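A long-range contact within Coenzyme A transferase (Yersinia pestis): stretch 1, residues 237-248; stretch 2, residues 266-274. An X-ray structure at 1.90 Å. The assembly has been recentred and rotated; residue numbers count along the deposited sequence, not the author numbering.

Stretch 1 237-248: CLQMGVGALPNL
Stretch 2, residues 266-274: LNPGLVDLI

A residue that caps a helix can also fasten that helix to a neighbouring segment, and Asn267 of this transferase is a compact example. The first stretch runs as an extended strand from Cys237, turns through a loop at Gly241 and Val242, and enters a helix at Ala244 after the N-cap Gly243, whose phi/psi of 128/179° would jam a CB against the preceding carbonyl oxygen. The second begins extended at Leu266 and becomes helical at Pro268. Strand 237-240 and helix 268-274 run nearly antiparallel, their axes 154° apart and 9.9 Å at closest approach. The register is set by CA pairs Val242-Asn267, at 5.7 Å, and Asn247-Gly269, at 4.5 Å.

Asn267 covers the most surface. Its phi/psi is -120/166°, its chi1 p (66°) and chi2 1°, and its CB points toward the first stretch. The amide faces two ways: Asn267 OD1 accepts from Leu270 N at 2.8 Å, satisfying a first-turn NH that has no helical carbonyl partner, while Asn267 ND2 donates to Gly241 O at a very short 2.5 Å, with a bent angle of 118°. Around this polar link, Val242 CG1 (chi1 m) lies 3.8 Å from Asn267 CB, and Pro246 CB 3.7 Å from Asn267 ND2.

Leu270, second in coverage, supplies the apolar half. With chi1 m and chi2 t, Leu270 brings its CD2 to 3.8 Å from Leu238 CD1 (m, t) and its CG to 3.9 Å from Met240 CG (p, t, p). One turn on, Leu273 CD1 (m, t) extends the patch to Leu238 CD1 at 4.1 Å.

Asn247 (chi1 m, chi2 1°) brings its OD1 to 3.4 Å from Gly269 N. The bare glycine suits this close approach: an ideal CB on Gly269 would sit 3.1 Å from Asn247 OD1, a tight fit.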

# COMPACT_ATOMS: atom_id res chain seq x y z
N CYS A 237 12.88 -9.35 14.94
CA CYS A 237 12.19 -8.22 15.52
C CYS A 237 10.69 -8.40 15.25
O CYS A 237 10.24 -8.22 14.11
CB CYS A 237 12.71 -6.93 14.90
SG CYS A 237 12.03 -5.42 15.63
N LEU A 238 9.94 -8.72 16.29
CA LEU A 238 8.58 -9.23 16.16
C LEU A 238 7.48 -8.17 16.11
O LEU A 238 7.51 -7.19 16.86
CB LEU A 238 8.27 -10.14 17.34
CG LEU A 238 9.16 -11.36 17.56
CD1 LEU A 238 8.72 -12.07 18.84
CD2 LEU A 238 9.06 -12.29 16.36
N GLN A 239 6.52 -8.40 15.23
CA GLN A 239 5.19 -7.79 15.36
C GLN A 239 4.18 -8.92 15.34
O GLN A 239 4.31 -9.85 14.54
CB GLN A 239 4.88 -6.82 14.21
CG GLN A 239 3.42 -6.35 14.20
CD GLN A 239 2.55 -7.17 13.26
OE1 GLN A 239 3.04 -7.76 12.29
NE2 GLN A 239 1.24 -7.21 13.53
N MET A 240 3.19 -8.88 16.24
CA MET A 240 2.08 -9.81 16.10
C MET A 240 0.77 -9.28 16.68
O MET A 240 0.78 -8.32 17.43
CB MET A 240 2.41 -11.19 16.68
CG MET A 240 2.73 -11.21 18.15
SD MET A 240 3.23 -12.90 18.60
CE MET A 240 4.84 -13.02 17.84
N GLY A 241 -0.33 -9.93 16.32
CA GLY A 241 -1.65 -9.56 16.80
C GLY A 241 -1.98 -10.20 18.14
O GLY A 241 -1.10 -10.65 18.88
N VAL A 242 -3.27 -10.26 18.45
CA VAL A 242 -3.75 -10.84 19.70
C VAL A 242 -4.45 -12.17 19.40
O VAL A 242 -4.83 -12.43 18.27
CB VAL A 242 -4.74 -9.89 20.40
CG1 VAL A 242 -4.04 -8.63 20.88
CG2 VAL A 242 -5.89 -9.54 19.46
N GLY A 243 -4.58 -13.01 20.42
CA GLY A 243 -5.30 -14.27 20.28
C GLY A 243 -4.53 -15.49 20.76
O GLY A 243 -3.38 -15.39 21.20
N ALA A 244 -5.17 -16.65 20.66
CA ALA A 244 -4.55 -17.90 21.09
C ALA A 244 -3.34 -18.25 20.23
O ALA A 244 -2.33 -18.75 20.74
CB ALA A 244 -5.57 -19.05 21.07
N LEU A 245 -3.42 -17.98 18.93
CA LEU A 245 -2.33 -18.35 18.02
C LEU A 245 -1.02 -17.61 18.36
O LEU A 245 -0.01 -18.24 18.65
CB LEU A 245 -2.72 -18.16 16.55
CG LEU A 245 -1.66 -18.49 15.49
CD1 LEU A 245 -0.99 -19.86 15.75
CD2 LEU A 245 -2.26 -18.41 14.08
N PRO A 246 -1.05 -16.27 18.33
CA PRO A 246 0.14 -15.54 18.78
C PRO A 246 0.65 -15.96 20.17
O PRO A 246 1.85 -16.09 20.36
CB PRO A 246 -0.32 -14.07 18.79
CG PRO A 246 -1.80 -14.09 18.47
CD PRO A 246 -2.06 -15.38 17.75
N ASN A 247 -0.25 -16.19 21.12
CA ASN A 247 0.18 -16.69 22.42
C ASN A 247 0.95 -18.01 22.29
O ASN A 247 1.95 -18.23 22.97
CB ASN A 247 -1.01 -16.87 23.36
CG ASN A 247 -1.57 -15.54 23.85
OD1 ASN A 247 -1.08 -14.46 23.48
ND2 ASN A 247 -2.61 -15.60 24.68
N LEU A 248 0.48 -18.88 21.40
CA LEU A 248 1.12 -20.18 21.19
C LEU A 248 2.46 -20.02 20.49
O LEU A 248 3.42 -20.73 20.80
CB LEU A 248 0.22 -21.09 20.34
CG LEU A 248 -0.43 -22.29 21.02
CD1 LEU A 248 -1.33 -21.83 22.15
CD2 LEU A 248 -1.22 -23.10 20.00
N LEU A 266 0.55 -4.46 21.48
CA LEU A 266 1.30 -5.25 22.46
C LEU A 266 0.32 -6.20 23.15
O LEU A 266 -0.71 -5.76 23.68
CB LEU A 266 1.98 -4.36 23.49
CG LEU A 266 2.90 -5.03 24.52
CD1 LEU A 266 4.13 -5.64 23.83
CD2 LEU A 266 3.36 -4.01 25.57
N ASN A 267 0.64 -7.49 23.11
CA ASN A 267 -0.25 -8.55 23.62
C ASN A 267 0.41 -9.35 24.74
O ASN A 267 1.63 -9.26 24.95
CB ASN A 267 -0.69 -9.48 22.48
CG ASN A 267 0.48 -10.28 21.90
OD1 ASN A 267 1.61 -10.15 22.35
ND2 ASN A 267 0.19 -11.12 20.91
N PRO A 268 -0.38 -10.14 25.47
CA PRO A 268 0.19 -10.92 26.58
C PRO A 268 1.33 -11.87 26.18
O PRO A 268 2.26 -12.07 26.95
CB PRO A 268 -1.02 -11.70 27.10
CG PRO A 268 -2.19 -10.75 26.83
CD PRO A 268 -1.86 -10.16 25.47
N GLY A 269 1.25 -12.45 24.99
CA GLY A 269 2.31 -13.33 24.52
C GLY A 269 3.65 -12.63 24.39
O GLY A 269 4.68 -13.15 24.83
N LEU A 270 3.65 -11.44 23.78
CA LEU A 270 4.88 -10.69 23.62
C LEU A 270 5.43 -10.26 24.97
O LEU A 270 6.64 -10.26 25.19
CB LEU A 270 4.65 -9.45 22.73
CG LEU A 270 4.54 -9.72 21.23
CD1 LEU A 270 4.28 -8.43 20.45
CD2 LEU A 270 5.80 -10.44 20.71
N VAL A 271 4.53 -9.90 25.88
CA VAL A 271 4.97 -9.43 27.18
C VAL A 271 5.59 -10.59 27.95
O VAL A 271 6.53 -10.41 28.73
CB VAL A 271 3.81 -8.80 27.97
CG1 VAL A 271 4.19 -8.63 29.43
CG2 VAL A 271 3.44 -7.46 27.34
N ASP A 272 5.08 -11.80 27.71
CA ASP A 272 5.67 -12.99 28.35
C ASP A 272 7.14 -13.16 27.93
O ASP A 272 8.01 -13.47 28.75
CB ASP A 272 4.86 -14.24 28.01
CG ASP A 272 5.36 -15.48 28.72
OD1 ASP A 272 5.19 -15.57 29.95
OD2 ASP A 272 5.93 -16.36 28.04
N LEU A 273 7.42 -12.94 26.64
CA LEU A 273 8.79 -13.05 26.14
C LEU A 273 9.69 -11.97 26.75
O LEU A 273 10.88 -12.22 27.00
CB LEU A 273 8.83 -13.01 24.62
CG LEU A 273 8.05 -14.13 23.91
CD1 LEU A 273 8.13 -13.94 22.39
CD2 LEU A 273 8.59 -15.50 24.31
N ILE A 274 9.14 -10.79 26.99
CA ILE A 274 9.90 -9.76 27.70
C ILE A 274 10.23 -10.24 29.11
O ILE A 274 11.39 -10.22 29.54
CB ILE A 274 9.12 -8.43 27.79
CG1 ILE A 274 8.89 -7.84 26.40
CG2 ILE A 274 9.90 -7.42 28.64
CD1 ILE A 274 8.05 -6.54 26.43